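Local coordinates for protein Xaa-Pro Dipeptidase (Alteromonas macleodii, PDB 2QS8) that probably acts as a metal-dependent dipeptidase or carboxypeptidase of the amidohydrolase superfamily, hydrolysing short peptides, and binds methionine in its active site, at residues 70-75 with 108-113; 119-124 with 137-142; 8-13 with 48-53; 26-31 with 38-43. One frame throughout, in Å; residues are numbered along the deposited sequence.

Contact 1. Residues 70-75 with 108-113; sequences VHFGQE and TTVRQV. With MG (magnesium ion), chain C.
The amide of Q112 stands against the backbone of F72 and grips it from both ends. CG of Q112 runs anti to its backbone N (chi1 177°) and the chain then bends at chi2, so OE1 lies 2.6 Å from F72 N and NE2 3.0 Å from F72 O. The second bond is better aligned, meeting the F72 carbonyl on an in-plane lone pair, whereas F72 N sits above the Q112 carbonyl plane. Glutamine suits the place because one flat group offers both a donor and an acceptor. The F72 ring is turned 62° from this amide and reaches tip to tip toward V110, CE2 to CG2 3.6 Å. V70 CG2 covers one ring face near its rim and touches V110 CB at 3.9 Å. Beneath these side chains V70 pairs in parallel with Q112, V70 N bonding R111 O at 3.3 Å. Here the first strand of the TIM barrel ends in the His-X-His signature of amidohydrolases: H71 NE2 binds the magnesium at 2.2 Å, in a site shared with H69 and D328. V113 O lies at the edge of the H71 ring, 3.2 Å from CE1, while ND1 bonds G114 O, probably leaving NE2 for the metal. From H71 to Q74 the chain makes a type II turn, with G73 at a positive phi where a CB would collide with the preceding carbonyl oxygen.

Contact 2. Residues 119-124 with 137-142; sequences VAISLR and IFAAGK
Two alanine methyls meet where helix segment 119-124 comes down on strand 137-139: A120 CB lies 3.6 Å from A139 CB. Both CB atoms point toward the other segment, and at this distance anything larger would crowd. The tight packing continues along I137, whose CB touches R124 CB at 3.8 Å. Its CG1 lies anti to the carbonyl carbon, and chi2 of 179° extends CD1 to 3.9 Å from L123 CG, crossing the leucine obliquely. Packing is looser at I121, where CG1 lies 4.1 Å from A139 CB and CD1 4.0 Å from G141 CA; a CB there would crowd that methyl, and the positive phi of G141 by itself favours glycine. The solvent side belongs to the partly exposed R124, whose CG and CD lie against I137 O, CD at 3.1 Å, before the chain bends at chi3 and carries NH1 to a salt bridge with D191. An alanine in place of R124 would lose CG, CD and the salt bridge to D191, and would probably loosen this edge of the helix. The axes approach to 7.9 Å at 148°, the helix-on-strand packing of a beta-alpha-beta crossover in a TIM barrel, linking parallel strands 107-112 and 136-139.

Contact 3. Residues 8-13 with 48-53; sequences KTLIHA and NDFEDY
Y53 OH and H12 ND1 lie 2.6 Å apart in a short hydrogen bond, the closest meeting of the two segments. The rings cross at about a right angle, their planes at 78°: the tyrosine edge, through CE1, comes over one face of the imidazole in an offset edge-to-face pair with centroids 4.8 Å apart. Tyrosine suits the site because it brings both an aromatic edge and a hydroxyl at its tip. L10 lies alongside Y53, CD2 to CD1 3.9 Å, and its CB lies over one face of the F50 ring, 3.8 Å from the centroid, in a CH-pi contact. Behind these side chains stands the backbone. L10 N bonds D52 O at 2.9 Å, the bond from D52 N to K8 O is weak, and the parallel pairs put L10 and Y53 on one face. The opposite face carries T9 and D52, where OG1 of the threonine lies 3.7 Å from CB of the aspartate. Farther out, H12 NE2 bonds I45 O and its ring stacks with F44, which together would hold the imidazole in place, while F50 rests on V31. Parallel strands 9-16 and 52-56 pair in the small beta domain that many amidohydrolases carry beside their catalytic barrel.

Contact 4. Residues 26-31 with 38-43; sequences SRISIV and SDIKKG
The flat groups that carry the contact are peptide planes, and their bonds approach in different ways. S29 N meets K41 O nearly along the C=O axis at 2.8 Å, K41 N returns to S29 O in the carbonyl plane, and V31 N lies above the D39 carbonyl plane, 2.9 Å from its O. The D39 carboxylate bonds within its own strand, OD1 in a salt bridge with K41 NZ at 3.4 Å. On one face I28 and I40 cross obliquely, their CG2 methyls covering each other at 3.7 Å; beta-branched isoleucines suit the extended backbone. The other face carries S29, whose OG, anti to the carbonyl carbon and beside the backbone N (chi1 -78°), donates to a lone pair of G43 O at 2.7 Å and bonds I45 N. An alanine in place of S29 would lose both bonds, and would probably leave the chain after K42 less firmly held. G43, at positive phi, also gives its N to R27 O. At the far end V31 O gathers S38 N at 2.8 Å and weak bonds from D39 N and S38 OG, since S38 and D39 both oppose V31. The whole is an antiparallel beta hairpin with a classic beta bulge.

In the fold
The four contacts fall into two pairs. Contacts 1 and 2 have centres 8 Å apart and share the barrel wall: Q112 N lies 2.9 Å from F138 O, and Q112 CG packs on A120 CB at 3.5 Å, so the glutamine that holds the loop after H71 is itself backed by the helix. Contact 1 supplies a magnesium ligand, with the H71 side chain about 6 Å from the bound methionine; the A120 side chain of contact 2 is about 12 Å from the metal. Contacts 3 and 4, centres 11 Å apart, are joined through neighbouring strands 9-16 and 28-33, A13 N lying 2.8 Å from I28 O. Their centres are 32 to 35 Å from those of the barrel pair, far from the active site.

Contact 1. Residues 70-75 with 108-113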
# COMPACT_ATOMS: atom_id res chain seq x y z
N VAL A 70 -32.59 3.13 5.47
CA VAL A 70 -33.36 2.14 4.72
C VAL A 70 -32.47 1.41 3.72
O VAL A 70 -31.41 1.92 3.33
CB VAL A 70 -34.55 2.79 3.95
CG1 VAL A 70 -35.50 3.48 4.94
CG2 VAL A 70 -34.03 3.77 2.92
N HIS A 71 -32.90 0.21 3.32
CA HIS A 71 -32.15 -0.59 2.36
C HIS A 71 -33.06 -1.11 1.25
O HIS A 71 -33.31 -2.32 1.15
CB HIS A 71 -31.49 -1.79 3.06
CG HIS A 71 -30.49 -1.42 4.11
ND1 HIS A 71 -29.29 -0.83 3.82
CD2 HIS A 71 -30.52 -1.57 5.46
CE1 HIS A 71 -28.61 -0.63 4.94
NE2 HIS A 71 -29.34 -1.07 5.95
N PHE A 72 -33.56 -0.21 0.42
CA PHE A 72 -34.42 -0.64 -0.68
C PHE A 72 -33.64 -1.66 -1.49
O PHE A 72 -32.45 -1.49 -1.73
CB PHE A 72 -34.79 0.53 -1.60
CG PHE A 72 -35.58 1.64 -0.93
CD1 PHE A 72 -36.46 1.37 0.11
CD2 PHE A 72 -35.49 2.94 -1.40
CE1 PHE A 72 -37.24 2.39 0.67
CE2 PHE A 72 -36.26 3.97 -0.86
CZ PHE A 72 -37.14 3.69 0.18
N GLY A 73 -34.31 -2.74 -1.90
CA GLY A 73 -33.65 -3.76 -2.68
C GLY A 73 -33.47 -5.07 -1.93
O GLY A 73 -33.07 -6.07 -2.51
N GLN A 74 -33.76 -5.05 -0.64
CA GLN A 74 -33.65 -6.25 0.17
C GLN A 74 -34.66 -6.26 1.31
O GLN A 74 -35.15 -5.20 1.71
CB GLN A 74 -32.23 -6.38 0.73
CG GLN A 74 -31.89 -5.40 1.83
CD GLN A 74 -30.40 -5.26 2.06
OE1 GLN A 74 -29.69 -4.61 1.29
NE2 GLN A 74 -29.90 -5.89 3.13
N GLU A 75 -34.97 -7.46 1.78
CA GLU A 75 -35.88 -7.70 2.90
C GLU A 75 -35.42 -9.02 3.48
O GLU A 75 -35.51 -10.05 2.82
CB GLU A 75 -37.33 -7.82 2.45
CG GLU A 75 -37.91 -6.54 1.88
CD GLU A 75 -39.42 -6.56 1.82
OE1 GLU A 75 -39.97 -7.58 1.33
OE2 GLU A 75 -40.04 -5.56 2.24
N THR A 108 -41.47 10.82 2.22
CA THR A 108 -41.10 11.50 0.99
C THR A 108 -39.60 11.64 0.79
O THR A 108 -39.13 11.91 -0.31
CB THR A 108 -41.77 12.90 0.96
OG1 THR A 108 -41.51 13.59 2.19
CG2 THR A 108 -43.28 12.75 0.74
N THR A 109 -38.83 11.45 1.86
CA THR A 109 -37.39 11.53 1.76
C THR A 109 -36.79 10.42 2.61
O THR A 109 -37.25 10.18 3.72
CB THR A 109 -36.83 12.90 2.26
OG1 THR A 109 -37.34 13.97 1.46
CG2 THR A 109 -35.30 12.92 2.16
N VAL A 110 -35.78 9.74 2.07
CA VAL A 110 -35.11 8.67 2.81
C VAL A 110 -33.61 8.72 2.55
O VAL A 110 -33.16 9.26 1.55
CB VAL A 110 -35.62 7.25 2.42
CG1 VAL A 110 -37.10 7.11 2.72
CG2 VAL A 110 -35.36 6.98 0.94
N ARG A 111 -32.85 8.16 3.49
CA ARG A 111 -31.42 8.07 3.36
C ARG A 111 -31.09 6.57 3.28
O ARG A 111 -31.22 5.85 4.27
CB ARG A 111 -30.72 8.69 4.58
CG ARG A 111 -29.20 8.82 4.44
CD ARG A 111 -28.51 9.39 5.70
NE ARG A 111 -28.67 8.51 6.86
CZ ARG A 111 -27.96 8.60 7.97
NH1 ARG A 111 -27.03 9.54 8.10
NH2 ARG A 111 -28.15 7.73 8.95
N GLN A 112 -30.72 6.08 2.09
CA GLN A 112 -30.35 4.67 1.95
C GLN A 112 -28.89 4.55 2.36
O GLN A 112 -28.00 5.13 1.73
CB GLN A 112 -30.49 4.18 0.51
CG GLN A 112 -30.04 2.73 0.35
CD GLN A 112 -31.12 1.83 -0.23
OE1 GLN A 112 -32.31 2.06 -0.01
NE2 GLN A 112 -30.71 0.80 -0.94
N VAL A 113 -28.63 3.80 3.41
CA VAL A 113 -27.27 3.65 3.88
C VAL A 113 -26.71 2.25 3.66
O VAL A 113 -26.28 1.60 4.61
CB VAL A 113 -27.16 4.02 5.38
CG1 VAL A 113 -27.31 5.54 5.54
CG2 VAL A 113 -28.25 3.31 6.16
MG MG C . -28.60 -1.36 7.97

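Contact 2. Residues 119-124 with 137-142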
# COMPACT_ATOMS: atom_id res chain seq x y z
N VAL A 119 -27.59 0.29 -6.44
CA VAL A 119 -29.05 0.19 -6.40
C VAL A 119 -29.72 1.54 -6.05
O VAL A 119 -30.40 2.12 -6.89
CB VAL A 119 -29.49 -0.91 -5.41
CG1 VAL A 119 -31.02 -1.07 -5.45
CG2 VAL A 119 -28.82 -2.23 -5.77
N ALA A 120 -29.53 2.03 -4.84
CA ALA A 120 -30.13 3.30 -4.46
C ALA A 120 -29.67 4.46 -5.37
O ALA A 120 -30.45 5.35 -5.71
CB ALA A 120 -29.81 3.63 -2.99
N ILE A 121 -28.40 4.45 -5.77
CA ILE A 121 -27.90 5.52 -6.63
C ILE A 121 -28.68 5.53 -7.96
O ILE A 121 -29.13 6.58 -8.42
CB ILE A 121 -26.41 5.33 -6.92
CG1 ILE A 121 -25.61 5.66 -5.65
CG2 ILE A 121 -25.98 6.18 -8.10
CD1 ILE A 121 -24.18 5.18 -5.68
N SER A 122 -28.85 4.36 -8.56
CA SER A 122 -29.59 4.28 -9.82
C SER A 122 -31.08 4.62 -9.63
O SER A 122 -31.69 5.29 -10.45
CB SER A 122 -29.47 2.88 -10.42
OG SER A 122 -28.11 2.58 -10.73
N LEU A 123 -31.65 4.15 -8.53
CA LEU A 123 -33.06 4.41 -8.27
C LEU A 123 -33.29 5.91 -8.07
O LEU A 123 -34.24 6.49 -8.61
CB LEU A 123 -33.51 3.63 -7.04
CG LEU A 123 -35.01 3.59 -6.77
CD1 LEU A 123 -35.73 3.08 -8.02
CD2 LEU A 123 -35.30 2.71 -5.57
N ARG A 124 -32.39 6.53 -7.30
CA ARG A 124 -32.46 7.96 -7.02
C ARG A 124 -32.45 8.74 -8.32
O ARG A 124 -33.29 9.60 -8.54
CB ARG A 124 -31.25 8.40 -6.17
CG ARG A 124 -31.13 9.90 -5.98
CD ARG A 124 -29.72 10.29 -5.57
NE ARG A 124 -28.77 10.17 -6.68
CZ ARG A 124 -27.45 10.08 -6.53
NH1 ARG A 124 -26.91 10.09 -5.32
NH2 ARG A 124 -26.69 9.98 -7.61
N ILE A 137 -34.26 10.37 -2.66
CA ILE A 137 -33.27 9.45 -2.12
C ILE A 137 -31.87 10.03 -2.01
O ILE A 137 -31.36 10.63 -2.94
CB ILE A 137 -33.18 8.16 -2.96
CG1 ILE A 137 -34.54 7.45 -2.99
CG2 ILE A 137 -32.10 7.24 -2.39
CD1 ILE A 137 -34.54 6.17 -3.84
N PHE A 138 -31.25 9.83 -0.85
CA PHE A 138 -29.89 10.25 -0.60
C PHE A 138 -29.18 8.94 -0.26
O PHE A 138 -29.44 8.31 0.78
CB PHE A 138 -29.85 11.26 0.52
CG PHE A 138 -30.50 12.57 0.16
CD1 PHE A 138 -31.83 12.80 0.46
CD2 PHE A 138 -29.78 13.56 -0.51
CE1 PHE A 138 -32.44 14.00 0.10
CE2 PHE A 138 -30.39 14.77 -0.88
CZ PHE A 138 -31.72 14.98 -0.57
N ALA A 139 -28.29 8.53 -1.16
CA ALA A 139 -27.61 7.26 -1.03
C ALA A 139 -26.14 7.29 -0.65
O ALA A 139 -25.42 8.25 -0.93
CB ALA A 139 -27.78 6.48 -2.31
N ALA A 140 -25.71 6.21 -0.01
CA ALA A 140 -24.33 6.07 0.42
C ALA A 140 -23.62 5.02 -0.45
O ALA A 140 -22.40 4.84 -0.35
CB ALA A 140 -24.29 5.65 1.87
N GLY A 141 -24.38 4.36 -1.32
CA GLY A 141 -23.79 3.33 -2.16
C GLY A 141 -23.31 2.16 -1.31
O GLY A 141 -23.95 1.78 -0.32
N LYS A 142 -22.17 1.58 -1.67
CA LYS A 142 -21.64 0.44 -0.93
C LYS A 142 -21.09 0.85 0.42
O LYS A 142 -20.27 1.76 0.52
CB LYS A 142 -20.52 -0.25 -1.73
CG LYS A 142 -19.84 -1.40 -0.98
CD LYS A 142 -20.71 -2.66 -0.92
CE LYS A 142 -20.10 -3.70 0.01
NZ LYS A 142 -20.29 -3.34 1.44

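Contact 3. Residues 8-13 with 48-53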
# COMPACT_ATOMS: atom_id res chain seq x y z
N LYS A 8 -52.26 28.07 -8.64
CA LYS A 8 -51.82 27.56 -7.35
C LYS A 8 -52.78 26.52 -6.78
O LYS A 8 -53.91 26.38 -7.23
CB LYS A 8 -51.66 28.71 -6.36
CG LYS A 8 -50.86 29.89 -6.90
CD LYS A 8 -50.65 30.96 -5.84
CE LYS A 8 -49.76 32.07 -6.36
NZ LYS A 8 -49.44 33.07 -5.32
N THR A 9 -52.33 25.78 -5.77
CA THR A 9 -53.16 24.80 -5.13
C THR A 9 -53.44 25.24 -3.70
O THR A 9 -52.54 25.68 -2.98
CB THR A 9 -52.50 23.42 -5.08
OG1 THR A 9 -52.30 22.95 -6.42
CG2 THR A 9 -53.37 22.44 -4.32
N LEU A 10 -54.69 25.12 -3.29
CA LEU A 10 -55.07 25.48 -1.94
C LEU A 10 -55.42 24.24 -1.14
O LEU A 10 -56.16 23.38 -1.62
CB LEU A 10 -56.29 26.42 -1.93
CG LEU A 10 -56.86 26.65 -0.53
CD1 LEU A 10 -55.93 27.57 0.27
CD2 LEU A 10 -58.26 27.26 -0.64
N ILE A 11 -54.90 24.14 0.07
CA ILE A 11 -55.18 23.01 0.94
C ILE A 11 -55.79 23.50 2.25
O ILE A 11 -55.23 24.38 2.91
CB ILE A 11 -53.90 22.20 1.26
CG1 ILE A 11 -53.33 21.58 -0.01
CG2 ILE A 11 -54.22 21.11 2.28
CD1 ILE A 11 -52.06 20.80 0.24
N HIS A 12 -56.92 22.91 2.61
CA HIS A 12 -57.60 23.24 3.86
C HIS A 12 -57.23 22.12 4.82
O HIS A 12 -57.68 20.98 4.67
CB HIS A 12 -59.12 23.27 3.67
CG HIS A 12 -59.63 24.57 3.12
ND1 HIS A 12 -60.94 24.72 2.70
CD2 HIS A 12 -59.04 25.77 2.97
CE1 HIS A 12 -61.12 25.97 2.30
NE2 HIS A 12 -59.98 26.63 2.45
N ALA A 13 -56.39 22.44 5.79
CA ALA A 13 -55.97 21.44 6.75
C ALA A 13 -56.73 21.53 8.08
O ALA A 13 -56.63 22.53 8.80
CB ALA A 13 -54.47 21.55 6.99
N ASN A 48 -62.72 29.12 -4.39
CA ASN A 48 -63.30 29.34 -5.71
C ASN A 48 -62.35 29.96 -6.73
O ASN A 48 -62.55 29.83 -7.94
CB ASN A 48 -64.53 30.24 -5.57
CG ASN A 48 -65.46 29.78 -4.47
OD1 ASN A 48 -66.09 28.73 -4.56
ND2 ASN A 48 -65.53 30.58 -3.40
N ASP A 49 -61.31 30.63 -6.25
CA ASP A 49 -60.36 31.29 -7.13
C ASP A 49 -59.03 30.55 -7.35
O ASP A 49 -58.12 31.08 -7.98
CB ASP A 49 -60.08 32.70 -6.59
CG ASP A 49 -59.69 32.69 -5.12
OD1 ASP A 49 -60.44 32.11 -4.30
OD2 ASP A 49 -58.64 33.28 -4.78
N PHE A 50 -58.92 29.33 -6.84
CA PHE A 50 -57.69 28.56 -7.02
C PHE A 50 -57.86 27.49 -8.10
O PHE A 50 -58.91 26.85 -8.20
CB PHE A 50 -57.26 27.88 -5.72
CG PHE A 50 -56.73 28.82 -4.69
CD1 PHE A 50 -57.60 29.58 -3.90
CD2 PHE A 50 -55.37 28.96 -4.50
CE1 PHE A 50 -57.10 30.46 -2.95
CE2 PHE A 50 -54.87 29.84 -3.54
CZ PHE A 50 -55.74 30.59 -2.77
N GLU A 51 -56.81 27.31 -8.90
CA GLU A 51 -56.83 26.31 -9.96
C GLU A 51 -57.19 24.94 -9.39
O GLU A 51 -57.99 24.21 -9.96
CB GLU A 51 -55.45 26.24 -10.63
CG GLU A 51 -55.39 25.30 -11.84
CD GLU A 51 -56.10 25.86 -13.07
OE1 GLU A 51 -55.66 26.92 -13.58
OE2 GLU A 51 -57.09 25.24 -13.51
N ASP A 52 -56.59 24.60 -8.25
CA ASP A 52 -56.85 23.32 -7.61
C ASP A 52 -57.09 23.47 -6.12
O ASP A 52 -56.51 24.33 -5.47
CB ASP A 52 -55.68 22.36 -7.82
CG ASP A 52 -55.53 21.93 -9.25
OD1 ASP A 52 -54.99 22.71 -10.07
OD2 ASP A 52 -55.96 20.80 -9.57
N TYR A 53 -57.95 22.60 -5.59
CA TYR A 53 -58.30 22.61 -4.18
C TYR A 53 -58.24 21.21 -3.59
O TYR A 53 -58.74 20.25 -4.19
CB TYR A 53 -59.70 23.21 -4.01
CG TYR A 53 -60.28 23.10 -2.61
CD1 TYR A 53 -59.63 23.66 -1.51
CD2 TYR A 53 -61.49 22.44 -2.39
CE1 TYR A 53 -60.17 23.58 -0.23
CE2 TYR A 53 -62.04 22.36 -1.12
CZ TYR A 53 -61.38 22.92 -0.05
OH TYR A 53 -61.93 22.83 1.20

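Contact 4. Residues 26-31 with 38-43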
# COMPACT_ATOMS: atom_id res chain seq x y z
N SER A 26 -54.91 24.36 14.56
CA SER A 26 -56.22 24.04 14.01
C SER A 26 -56.62 24.92 12.83
O SER A 26 -56.35 26.12 12.82
CB SER A 26 -57.29 24.15 15.09
OG SER A 26 -57.05 23.24 16.16
N ARG A 27 -57.29 24.32 11.86
CA ARG A 27 -57.78 25.01 10.67
C ARG A 27 -56.77 25.95 10.05
O ARG A 27 -56.70 27.13 10.40
CB ARG A 27 -59.06 25.78 11.02
CG ARG A 27 -60.23 24.88 11.42
CD ARG A 27 -61.47 25.68 11.81
NE ARG A 27 -61.62 25.78 13.26
CZ ARG A 27 -60.89 26.57 14.03
NH1 ARG A 27 -59.96 27.34 13.50
NH2 ARG A 27 -61.08 26.58 15.34
N ILE A 28 -55.99 25.43 9.11
CA ILE A 28 -54.98 26.24 8.44
C ILE A 28 -55.06 26.09 6.92
O ILE A 28 -55.45 25.04 6.41
CB ILE A 28 -53.54 25.88 8.92
CG1 ILE A 28 -53.21 26.63 10.22
CG2 ILE A 28 -52.50 26.28 7.89
CD1 ILE A 28 -53.77 26.03 11.45
N SER A 29 -54.71 27.15 6.21
CA SER A 29 -54.71 27.15 4.75
C SER A 29 -53.28 27.18 4.25
O SER A 29 -52.51 28.08 4.60
CB SER A 29 -55.47 28.36 4.20
OG SER A 29 -56.87 28.17 4.28
N ILE A 30 -52.92 26.19 3.44
CA ILE A 30 -51.58 26.10 2.88
C ILE A 30 -51.71 26.34 1.38
O ILE A 30 -52.54 25.73 0.72
CB ILE A 30 -50.97 24.71 3.13
CG1 ILE A 30 -51.04 24.39 4.63
CG2 ILE A 30 -49.54 24.67 2.63
CD1 ILE A 30 -50.69 22.96 4.97
N VAL A 31 -50.88 27.23 0.84
CA VAL A 31 -50.95 27.52 -0.58
C VAL A 31 -49.70 27.02 -1.28
O VAL A 31 -48.58 27.35 -0.89
CB VAL A 31 -51.10 29.04 -0.84
CG1 VAL A 31 -51.44 29.28 -2.30
CG2 VAL A 31 -52.18 29.60 0.04
N SER A 38 -46.02 28.58 -0.98
CA SER A 38 -45.99 30.04 -1.09
C SER A 38 -46.66 30.82 0.03
O SER A 38 -46.34 31.99 0.25
CB SER A 38 -46.61 30.47 -2.43
OG SER A 38 -47.94 30.00 -2.54
N ASP A 39 -47.58 30.20 0.75
CA ASP A 39 -48.23 30.93 1.83
C ASP A 39 -48.96 30.04 2.83
O ASP A 39 -49.29 28.90 2.53
CB ASP A 39 -49.20 31.96 1.23
CG ASP A 39 -49.39 33.17 2.12
OD1 ASP A 39 -50.29 33.98 1.81
OD2 ASP A 39 -48.65 33.32 3.12
N ILE A 40 -49.20 30.59 4.01
CA ILE A 40 -49.88 29.86 5.08
C ILE A 40 -50.76 30.85 5.82
O ILE A 40 -50.26 31.68 6.58
CB ILE A 40 -48.87 29.25 6.07
CG1 ILE A 40 -47.90 28.33 5.32
CG2 ILE A 40 -49.61 28.49 7.16
CD1 ILE A 40 -46.75 27.86 6.16
N LYS A 41 -52.06 30.75 5.61
CA LYS A 41 -53.00 31.65 6.27
C LYS A 41 -53.91 30.91 7.24
O LYS A 41 -54.19 29.72 7.07
CB LYS A 41 -53.82 32.39 5.21
CG LYS A 41 -52.97 33.29 4.33
CD LYS A 41 -53.82 34.20 3.44
CE LYS A 41 -52.95 35.26 2.76
NZ LYS A 41 -52.18 36.06 3.76
N LYS A 42 -54.36 31.62 8.28
CA LYS A 42 -55.25 31.03 9.27
C LYS A 42 -56.68 30.93 8.77
O LYS A 42 -57.15 31.79 8.01
CB LYS A 42 -55.20 31.83 10.57
CG LYS A 42 -53.88 31.69 11.32
CD LYS A 42 -53.88 32.54 12.57
CE LYS A 42 -52.54 32.51 13.28
NZ LYS A 42 -52.48 33.51 14.40
N GLY A 43 -57.37 29.88 9.20
CA GLY A 43 -58.74 29.66 8.79
C GLY A 43 -58.81 29.07 7.40
O GLY A 43 -57.79 28.87 6.74